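PDB 6I60: alpha-rhamnosidase from Dictyoglomus thermophilum, which probably hydrolyses terminal non-reducing alpha-L-rhamnose residues in alpha-L-rhamnosides. Local coordinates for residues Y831-N845 and K861-W875. Sequence-based numbering, arbitrary orientation.
Sequences YRVIAGVRVGEPGWN and KARLNTIKGEVEINW
With Thr866 OG1 between the backbone N and the carbonyl carbon (chi1 73°), which leaves CG2 anti to the carbonyl carbon, and Trp844 CG likewise anti to its carbonyl carbon (chi1 -63°), the methyl lies over one face of the indole. Thr866 CG2 sits 3.6 Å from the centroid of the five-membered ring, close to its normal, a CH-pi contact; Val839 lies over the opposite face near the rim. Meanwhile Thr866 OG1 turns to its own chain, accepting from Lys868 N in an ST turn and bonding Gly869 O, which fixes the methyl's place. The far end of the indole meets Leu864, two residues earlier on the same strand and on the same side of it, Trp844 CH2 lying 3.8 Å from Leu864 CD1. Without the indole, as with an alanine at this position, Thr866 CG2 and Leu864 CD1 would probably lose their Trp844 partner and a gap would open between Val839 and the hairpin. Val837 divides its branches: CG1 packs on Ala862 CB and Ile873 CG2, while CG2 meets Leu864 CD1 tip to tip and Val871 CG1 at 3.8 Å. Beside it Ala835 CB rests against Ala862 CB (3.5 Å), and Tyr831, whose hydroxyl bonds Asn520, lays CD2 against Leu864 CD2. At the helix end, Trp875 NE1 donates to Ile834 O (3.1 Å, 142° at the hydrogen), in the carbonyl plane. Here helix 826-835 runs into edge strand 837-841, whose sheet faces the antiparallel hairpin 859-866/869-877 across an apolar core, as in the beta-sandwich C-terminal domain of bacterial alpha-L-rhamnosidases.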
ATOM      1  N   TYR A 831     -13.674  -9.719   6.077  1.00 50.63           N
ATOM      2  CA  TYR A 831     -13.672  -8.900   7.284  1.00 49.55           C
ATOM      3  C   TYR A 831     -15.061  -8.351   7.592  1.00 52.12           C
ATOM      4  O   TYR A 831     -15.535  -8.445   8.730  1.00 51.75           O
ATOM      5  CB  TYR A 831     -12.676  -7.749   7.133  1.00 48.90           C
ATOM      6  CG  TYR A 831     -11.228  -8.121   7.362  1.00 48.56           C
ATOM      7  CD1 TYR A 831     -10.437  -8.577   6.317  1.00 45.95           C
ATOM      8  CD2 TYR A 831     -10.649  -7.999   8.618  1.00 48.48           C
ATOM      9  CE1 TYR A 831      -9.110  -8.911   6.519  1.00 43.35           C
ATOM     10  CE2 TYR A 831      -9.323  -8.331   8.829  1.00 46.00           C
ATOM     11  CZ  TYR A 831      -8.559  -8.785   7.776  1.00 42.10           C
ATOM     12  OH  TYR A 831      -7.241  -9.116   7.979  1.00 46.09           O
ATOM     13  N   ARG A 832     -15.728  -7.779   6.585  1.00 51.08           N
ATOM     14  CA  ARG A 832     -16.950  -7.020   6.822  1.00 43.76           C
ATOM     15  C   ARG A 832     -18.187  -7.904   6.940  1.00 55.60           C
ATOM     16  O   ARG A 832     -19.156  -7.511   7.600  1.00 60.47           O
ATOM     17  CB  ARG A 832     -17.157  -5.998   5.701  1.00 51.24           C
ATOM     18  CG  ARG A 832     -15.963  -5.089   5.445  1.00 50.05           C
ATOM     19  CD  ARG A 832     -16.233  -4.106   4.308  1.00 45.69           C
ATOM     20  NE  ARG A 832     -17.283  -4.574   3.405  1.00 59.40           N
ATOM     21  CZ  ARG A 832     -18.448  -3.959   3.227  1.00 70.91           C
ATOM     22  NH1 ARG A 832     -18.723  -2.841   3.888  1.00 62.83           N
ATOM     23  NH2 ARG A 832     -19.344  -4.462   2.387  1.00 64.32           N
ATOM     24  N   VAL A 833     -18.192  -9.080   6.314  1.00 53.18           N
ATOM     25  CA  VAL A 833     -19.376  -9.936   6.258  1.00 47.99           C
ATOM     26  C   VAL A 833     -19.173 -11.227   7.050  1.00 52.54           C
ATOM     27  O   VAL A 833     -19.910 -11.502   7.999  1.00 52.56           O
ATOM     28  CB  VAL A 833     -19.782 -10.229   4.796  1.00 48.02           C
ATOM     29  CG1 VAL A 833     -20.843 -11.317   4.743  1.00 50.22           C
ATOM     30  CG2 VAL A 833     -20.282  -8.959   4.133  1.00 46.67           C
ATOM     31  N   ILE A 834     -18.180 -12.034   6.671  1.00 52.35           N
ATOM     32  CA  ILE A 834     -17.959 -13.315   7.342  1.00 47.56           C
ATOM     33  C   ILE A 834     -17.633 -13.090   8.813  1.00 47.81           C
ATOM     34  O   ILE A 834     -18.306 -13.612   9.707  1.00 54.38           O
ATOM     35  CB  ILE A 834     -16.853 -14.115   6.633  1.00 51.82           C
ATOM     36  CG1 ILE A 834     -17.358 -14.626   5.282  1.00 52.72           C
ATOM     37  CG2 ILE A 834     -16.383 -15.273   7.505  1.00 46.71           C
ATOM     38  CD1 ILE A 834     -16.432 -15.615   4.620  1.00 53.32           C
ATOM     39  N   ALA A 835     -16.590 -12.304   9.084  1.00 54.70           N
ATOM     40  CA  ALA A 835     -16.317 -11.884  10.454  1.00 51.57           C
ATOM     41  C   ALA A 835     -17.400 -10.932  10.947  1.00 54.27           C
ATOM     42  O   ALA A 835     -18.067 -11.195  11.956  1.00 48.80           O
ATOM     43  CB  ALA A 835     -14.937 -11.233  10.535  1.00 48.05           C
ATOM     44  N   GLY A 836     -17.590  -9.818  10.243  1.00 54.39           N
ATOM     45  CA  GLY A 836     -18.728  -8.956  10.484  1.00 53.19           C
ATOM     46  C   GLY A 836     -18.430  -7.635  11.164  1.00 52.32           C
ATOM     47  O   GLY A 836     -19.223  -7.178  11.991  1.00 59.24           O
ATOM     48  N   VAL A 837     -17.308  -7.005  10.829  1.00 42.46           N
ATOM     49  CA  VAL A 837     -16.958  -5.696  11.368  1.00 51.76           C
ATOM     50  C   VAL A 837     -16.790  -4.729  10.201  1.00 49.17           C
ATOM     51  O   VAL A 837     -15.920  -4.923   9.343  1.00 49.54           O
ATOM     52  CB  VAL A 837     -15.695  -5.749  12.245  1.00 48.25           C
ATOM     53  CG1 VAL A 837     -14.574  -6.522  11.557  1.00 43.37           C
ATOM     54  CG2 VAL A 837     -15.248  -4.342  12.615  1.00 51.30           C
ATOM     55  N   ARG A 838     -17.639  -3.704  10.157  1.00 51.78           N
ATOM     56  CA  ARG A 838     -17.614  -2.710   9.095  1.00 52.77           C
ATOM     57  C   ARG A 838     -17.693  -1.317   9.701  1.00 49.49           C
ATOM     58  O   ARG A 838     -18.080  -1.139  10.858  1.00 52.40           O
ATOM     59  CB  ARG A 838     -18.768  -2.899   8.099  1.00 53.43           C
ATOM     60  CG  ARG A 838     -19.393  -4.281   8.108  1.00 52.04           C
ATOM     61  CD  ARG A 838     -20.382  -4.444   6.969  1.00 51.85           C
ATOM     62  NE  ARG A 838     -21.406  -3.404   6.978  1.00 54.46           N
ATOM     63  CZ  ARG A 838     -22.682  -3.614   7.289  1.00 59.83           C
ATOM     64  NH1 ARG A 838     -23.097  -4.830   7.620  1.00 48.42           N
ATOM     65  NH2 ARG A 838     -23.545  -2.608   7.269  1.00 57.67           N
ATOM     66  N   VAL A 839     -17.329  -0.326   8.896  1.00 53.13           N
ATOM     67  CA  VAL A 839     -17.347   1.062   9.342  1.00 56.08           C
ATOM     68  C   VAL A 839     -18.775   1.589   9.272  1.00 54.51           C
ATOM     69  O   VAL A 839     -19.430   1.511   8.227  1.00 47.96           O
ATOM     70  CB  VAL A 839     -16.384   1.916   8.500  1.00 49.32           C
ATOM     71  CG1 VAL A 839     -16.588   1.654   7.014  1.00 62.70           C
ATOM     72  CG2 VAL A 839     -16.567   3.386   8.814  1.00 54.76           C
ATOM     73  N   GLY A 840     -19.266   2.109  10.395  1.00 53.17           N
ATOM     74  CA  GLY A 840     -20.596   2.683  10.445  1.00 54.99           C
ATOM     75  C   GLY A 840     -20.574   4.177  10.206  1.00 62.57           C
ATOM     76  O   GLY A 840     -21.458   4.727   9.542  1.00 59.96           O
ATOM     77  N   GLU A 841     -19.564   4.845  10.752  1.00 59.11           N
ATOM     78  CA  GLU A 841     -19.323   6.260  10.523  1.00 63.90           C
ATOM     79  C   GLU A 841     -17.833   6.462  10.300  1.00 64.46           C
ATOM     80  O   GLU A 841     -17.017   5.728  10.869  1.00 64.13           O
ATOM     81  CB  GLU A 841     -19.805   7.120  11.703  1.00 62.81           C
ATOM     82  CG  GLU A 841     -21.292   6.988  12.004  1.00 72.00           C
ATOM     83  CD  GLU A 841     -22.162   7.887  11.141  1.00 88.27           C
ATOM     84  OE1 GLU A 841     -21.775   8.178   9.988  1.00 88.21           O
ATOM     85  OE2 GLU A 841     -23.240   8.302  11.617  1.00100.81           O
ATOM     86  N   PRO A 842     -17.451   7.440   9.474  1.00 64.54           N
ATOM     87  CA  PRO A 842     -16.039   7.587   9.098  1.00 59.10           C
ATOM     88  C   PRO A 842     -15.124   7.697  10.311  1.00 58.80           C
ATOM     89  O   PRO A 842     -15.517   8.177  11.377  1.00 58.02           O
ATOM     90  CB  PRO A 842     -16.028   8.876   8.269  1.00 52.51           C
ATOM     91  CG  PRO A 842     -17.408   8.973   7.720  1.00 58.90           C
ATOM     92  CD  PRO A 842     -18.314   8.409   8.776  1.00 64.36           C
ATOM     93  N   GLY A 843     -13.889   7.231  10.138  1.00 61.34           N
ATOM     94  CA  GLY A 843     -12.951   7.192  11.240  1.00 59.66           C
ATOM     95  C   GLY A 843     -13.276   6.169  12.301  1.00 54.74           C
ATOM     96  O   GLY A 843     -12.753   6.261  13.414  1.00 58.18           O
ATOM     97  N   TRP A 844     -14.126   5.189  11.982  1.00 50.45           N
ATOM     98  CA  TRP A 844     -14.598   4.193  12.944  1.00 55.75           C
ATOM     99  C   TRP A 844     -15.287   4.846  14.139  1.00 55.35           C
ATOM    100  O   TRP A 844     -15.256   4.317  15.252  1.00 52.64           O
ATOM    101  CB  TRP A 844     -13.460   3.279  13.415  1.00 50.96           C
ATOM    102  CG  TRP A 844     -12.848   2.450  12.325  1.00 50.78           C
ATOM    103  CD1 TRP A 844     -11.701   2.721  11.633  1.00 52.87           C
ATOM    104  CD2 TRP A 844     -13.346   1.211  11.803  1.00 53.14           C
ATOM    105  NE1 TRP A 844     -11.456   1.730  10.713  1.00 49.24           N
ATOM    106  CE2 TRP A 844     -12.452   0.791  10.796  1.00 56.34           C
ATOM    107  CE3 TRP A 844     -14.461   0.418  12.087  1.00 51.41           C
ATOM    108  CZ2 TRP A 844     -12.639  -0.387  10.075  1.00 52.36           C
ATOM    109  CZ3 TRP A 844     -14.647  -0.751  11.367  1.00 48.73           C
ATOM    110  CH2 TRP A 844     -13.739  -1.142  10.374  1.00 48.64           C
ATOM    111  N   ASN A 845     -15.909   6.008  13.917  1.00 55.94           N
ATOM    112  CA  ASN A 845     -16.660   6.657  14.987  1.00 59.12           C
ATOM    113  C   ASN A 845     -17.823   5.790  15.446  1.00 60.76           C
ATOM    114  O   ASN A 845     -18.177   5.797  16.631  1.00 54.94           O
ATOM    115  CB  ASN A 845     -17.160   8.026  14.526  1.00 57.42           C
ATOM    116  CG  ASN A 845     -16.271   9.162  15.002  1.00 63.98           C
ATOM    117  OD1 ASN A 845     -16.418   9.655  16.121  1.00 73.71           O
ATOM    118  ND2 ASN A 845     -15.341   9.582  14.151  1.00 65.48           N
ATOM    119  N   LYS A 861     -13.186 -14.607  13.396  1.00 50.92           N
ATOM    120  CA  LYS A 861     -12.753 -13.457  14.174  1.00 48.95           C
ATOM    121  C   LYS A 861     -11.974 -12.498  13.286  1.00 49.77           C
ATOM    122  O   LYS A 861     -11.159 -12.926  12.464  1.00 57.23           O
ATOM    123  CB  LYS A 861     -11.880 -13.866  15.366  1.00 46.68           C
ATOM    124  CG  LYS A 861     -11.031 -12.720  15.907  1.00 51.20           C
ATOM    125  CD  LYS A 861      -9.849 -13.209  16.712  1.00 56.12           C
ATOM    126  CE  LYS A 861      -9.349 -12.130  17.661  1.00 62.77           C
ATOM    127  NZ  LYS A 861      -8.433 -12.672  18.707  1.00 60.21           N
ATOM    128  N   ALA A 862     -12.232 -11.205  13.462  1.00 41.22           N
ATOM    129  CA  ALA A 862     -11.417 -10.151  12.874  1.00 44.55           C
ATOM    130  C   ALA A 862     -11.020  -9.190  13.981  1.00 48.29           C
ATOM    131  O   ALA A 862     -11.885  -8.673  14.694  1.00 54.82           O
ATOM    132  CB  ALA A 862     -12.168  -9.414  11.763  1.00 49.44           C
ATOM    133  N   ARG A 863      -9.719  -8.964  14.136  1.00 51.39           N
ATOM    134  CA  ARG A 863      -9.195  -7.998  15.094  1.00 54.68           C
ATOM    135  C   ARG A 863      -8.414  -6.945  14.323  1.00 59.20           C
ATOM    136  O   ARG A 863      -7.434  -7.270  13.645  1.00 61.22           O
ATOM    137  CB  ARG A 863      -8.306  -8.676  16.140  1.00 52.38           C
ATOM    138  CG  ARG A 863      -7.614  -7.705  17.082  1.00 55.18           C
ATOM    139  CD  ARG A 863      -6.666  -8.419  18.033  1.00 62.71           C
ATOM    140  NE  ARG A 863      -5.339  -8.614  17.452  1.00 76.93           N
ATOM    141  CZ  ARG A 863      -4.408  -7.667  17.365  1.00 84.42           C
ATOM    142  NH1 ARG A 863      -4.654  -6.444  17.819  1.00 87.27           N
ATOM    143  NH2 ARG A 863      -3.230  -7.939  16.821  1.00 81.11           N
ATOM    144  N   LEU A 864      -8.850  -5.690  14.420  1.00 56.42           N
ATOM    145  CA  LEU A 864      -8.242  -4.589  13.691  1.00 47.44           C
ATOM    146  C   LEU A 864      -7.655  -3.572  14.658  1.00 51.40           C
ATOM    147  O   LEU A 864      -8.186  -3.346  15.749  1.00 58.09           O
ATOM    148  CB  LEU A 864      -9.261  -3.890  12.778  1.00 52.26           C
ATOM    149  CG  LEU A 864     -10.266  -4.766  12.028  1.00 51.40           C
ATOM    150  CD1 LEU A 864     -11.514  -3.972  11.672  1.00 47.83           C
ATOM    151  CD2 LEU A 864      -9.629  -5.349  10.782  1.00 51.78           C
ATOM    152  N   ASN A 865      -6.549  -2.958  14.246  1.00 49.92           N
ATOM    153  CA  ASN A 865      -5.946  -1.836  14.961  1.00 53.81           C
ATOM    154  C   ASN A 865      -6.192  -0.591  14.115  1.00 51.62           C
ATOM    155  O   ASN A 865      -5.437  -0.303  13.182  1.00 55.85           O
ATOM    156  CB  ASN A 865      -4.459  -2.070  15.207  1.00 54.65           C
ATOM    157  CG  ASN A 865      -3.788  -0.894  15.893  1.00 61.42           C
ATOM    158  OD1 ASN A 865      -4.101  -0.567  17.039  1.00 60.46           O
ATOM    159  ND2 ASN A 865      -2.860  -0.250  15.193  1.00 60.59           N
ATOM    160  N   THR A 866      -7.253   0.140  14.439  1.00 50.21           N
ATOM    161  CA  THR A 866      -7.686   1.273  13.637  1.00 53.37           C
ATOM    162  C   THR A 866      -7.069   2.566  14.169  1.00 59.23           C
ATOM    163  O   THR A 866      -6.169   2.555  15.013  1.00 59.32           O
ATOM    164  CB  THR A 866      -9.209   1.354  13.622  1.00 55.96           C
ATOM    165  OG1 THR A 866      -9.671   1.813  14.899  1.00 47.33           O
ATOM    166  CG2 THR A 866      -9.811  -0.015  13.326  1.00 49.26           C
ATOM    167  N   ILE A 867      -7.559   3.704  13.668  1.00 57.26           N
ATOM    168  CA  ILE A 867      -7.071   5.000  14.123  1.00 50.90           C
ATOM    169  C   ILE A 867      -7.563   5.322  15.528  1.00 55.17           C
ATOM    170  O   ILE A 867      -6.989   6.186  16.203  1.00 53.10           O
ATOM    171  CB  ILE A 867      -7.481   6.097  13.120  1.00 51.59           C
ATOM    172  CG1 ILE A 867      -6.368   7.136  12.976  1.00 51.10           C
ATOM    173  CG2 ILE A 867      -8.799   6.753  13.525  1.00 51.88           C
ATOM    174  CD1 ILE A 867      -5.094   6.579  12.374  1.00 57.89           C
ATOM    175  N   LYS A 868      -8.608   4.641  15.994  1.00 56.33           N
ATOM    176  CA  LYS A 868      -9.146   4.856  17.329  1.00 55.12           C
ATOM    177  C   LYS A 868      -8.691   3.804  18.331  1.00 54.73           C
ATOM    178  O   LYS A 868      -8.996   3.935  19.521  1.00 58.83           O
ATOM    179  CB  LYS A 868     -10.679   4.886  17.284  1.00 56.20           C
ATOM    180  CG  LYS A 868     -11.257   6.032  16.466  1.00 58.89           C
ATOM    181  CD  LYS A 868     -12.732   6.236  16.771  1.00 56.24           C
ATOM    182  CE  LYS A 868     -13.229   7.585  16.266  1.00 50.75           C
ATOM    183  NZ  LYS A 868     -12.336   8.701  16.673  1.00 59.53           N
ATOM    184  N   GLY A 869      -7.976   2.774  17.886  1.00 52.76           N
ATOM    185  CA  GLY A 869      -7.536   1.719  18.777  1.00 55.65           C
ATOM    186  C   GLY A 869      -7.859   0.330  18.264  1.00 58.80           C
ATOM    187  O   GLY A 869      -7.936   0.111  17.051  1.00 57.82           O
ATOM    188  N   GLU A 870      -8.058  -0.615  19.177  1.00 50.97           N
ATOM    189  CA  GLU A 870      -8.305  -2.003  18.815  1.00 53.72           C
ATOM    190  C   GLU A 870      -9.798  -2.245  18.616  1.00 59.37           C
ATOM    191  O   GLU A 870     -10.614  -1.874  19.466  1.00 59.72           O
ATOM    192  CB  GLU A 870      -7.760  -2.941  19.892  1.00 53.74           C
ATOM    193  CG  GLU A 870      -6.373  -3.482  19.599  1.00 60.31           C
ATOM    194  CD  GLU A 870      -6.147  -4.850  20.210  1.00 71.85           C
ATOM    195  OE1 GLU A 870      -4.973  -5.233  20.399  1.00 80.03           O
ATOM    196  OE2 GLU A 870      -7.146  -5.541  20.501  1.00 70.90           O
ATOM    197  N   VAL A 871     -10.144  -2.869  17.492  1.00 54.77           N
ATOM    198  CA  VAL A 871     -11.510  -3.275  17.180  1.00 52.29           C
ATOM    199  C   VAL A 871     -11.506  -4.780  16.954  1.00 55.25           C
ATOM    200  O   VAL A 871     -10.703  -5.290  16.163  1.00 55.92           O
ATOM    201  CB  VAL A 871     -12.058  -2.536  15.945  1.00 52.18           C
ATOM    202  CG1 VAL A 871     -13.477  -2.993  15.637  1.00 53.20           C
ATOM    203  CG2 VAL A 871     -12.011  -1.030  16.157  1.00 45.55           C
ATOM    204  N   GLU A 872     -12.398  -5.490  17.643  1.00 55.45           N
ATOM    205  CA  GLU A 872     -12.402  -6.946  17.607  1.00 57.77           C
ATOM    206  C   GLU A 872     -13.828  -7.469  17.519  1.00 47.68           C
ATOM    207  O   GLU A 872     -14.757  -6.889  18.086  1.00 53.59           O
ATOM    208  CB  GLU A 872     -11.707  -7.535  18.843  1.00 54.30           C
ATOM    209  CG  GLU A 872     -11.326  -8.999  18.709  1.00 53.32           C
ATOM    210  CD  GLU A 872     -10.469  -9.483  19.859  1.00 63.99           C
ATOM    211  OE1 GLU A 872      -9.238  -9.274  19.814  1.00 61.43           O
ATOM    212  OE2 GLU A 872     -11.026 -10.073  20.810  1.00 77.44           O
ATOM    213  N   ILE A 873     -13.989  -8.578  16.798  1.00 53.13           N
ATOM    214  CA  ILE A 873     -15.257  -9.297  16.719  1.00 53.55           C
ATOM    215  C   ILE A 873     -14.963 -10.791  16.759  1.00 51.03           C
ATOM    216  O   ILE A 873     -14.036 -11.268  16.097  1.00 48.84           O
ATOM    217  CB  ILE A 873     -16.057  -8.928  15.452  1.00 53.20           C
ATOM    218  CG1 ILE A 873     -17.393  -9.676  15.428  1.00 52.87           C
ATOM    219  CG2 ILE A 873     -15.252  -9.212  14.188  1.00 44.12           C
ATOM    220  CD1 ILE A 873     -18.545  -8.855  14.891  1.00 54.50           C
ATOM    221  N   ASN A 874     -15.732 -11.523  17.562  1.00 56.38           N
ATOM    222  CA  ASN A 874     -15.623 -12.971  17.662  1.00 51.01           C
ATOM    223  C   ASN A 874     -17.024 -13.548  17.752  1.00 53.29           C
ATOM    224  O   ASN A 874     -17.879 -12.995  18.447  1.00 55.88           O
ATOM    225  CB  ASN A 874     -14.819 -13.411  18.895  1.00 52.52           C
ATOM    226  CG  ASN A 874     -13.495 -12.688  19.026  1.00 55.49           C
ATOM    227  OD1 ASN A 874     -12.452 -13.212  18.643  1.00 57.47           O
ATOM    228  ND2 ASN A 874     -13.527 -11.485  19.590  1.00 56.13           N
ATOM    229  N   TRP A 875     -17.261 -14.657  17.054  1.00 54.98           N
ATOM    230  CA  TRP A 875     -18.549 -15.328  17.155  1.00 58.85           C
ATOM    231  C   TRP A 875     -18.368 -16.827  16.978  1.00 59.78           C
ATOM    232  O   TRP A 875     -17.523 -17.275  16.197  1.00 56.99           O
ATOM    233  CB  TRP A 875     -19.559 -14.783  16.133  1.00 55.52           C
ATOM    234  CG  TRP A 875     -19.183 -14.969  14.691  1.00 55.19           C
ATOM    235  CD1 TRP A 875     -18.582 -14.054  13.877  1.00 54.10           C
ATOM    236  CD2 TRP A 875     -19.411 -16.133  13.884  1.00 57.54           C
ATOM    237  NE1 TRP A 875     -18.412 -14.578  12.620  1.00 56.54           N
ATOM    238  CE2 TRP A 875     -18.912 -15.853  12.597  1.00 57.24           C
ATOM    239  CE3 TRP A 875     -19.983 -17.386  14.128  1.00 57.54           C
ATOM    240  CZ2 TRP A 875     -18.966 -16.779  11.556  1.00 60.05           C
ATOM    241  CZ3 TRP A 875     -20.034 -18.305  13.096  1.00 53.65           C
ATOM    242  CH2 TRP A 875     -19.530 -17.997  11.824  1.00 58.57           C
TER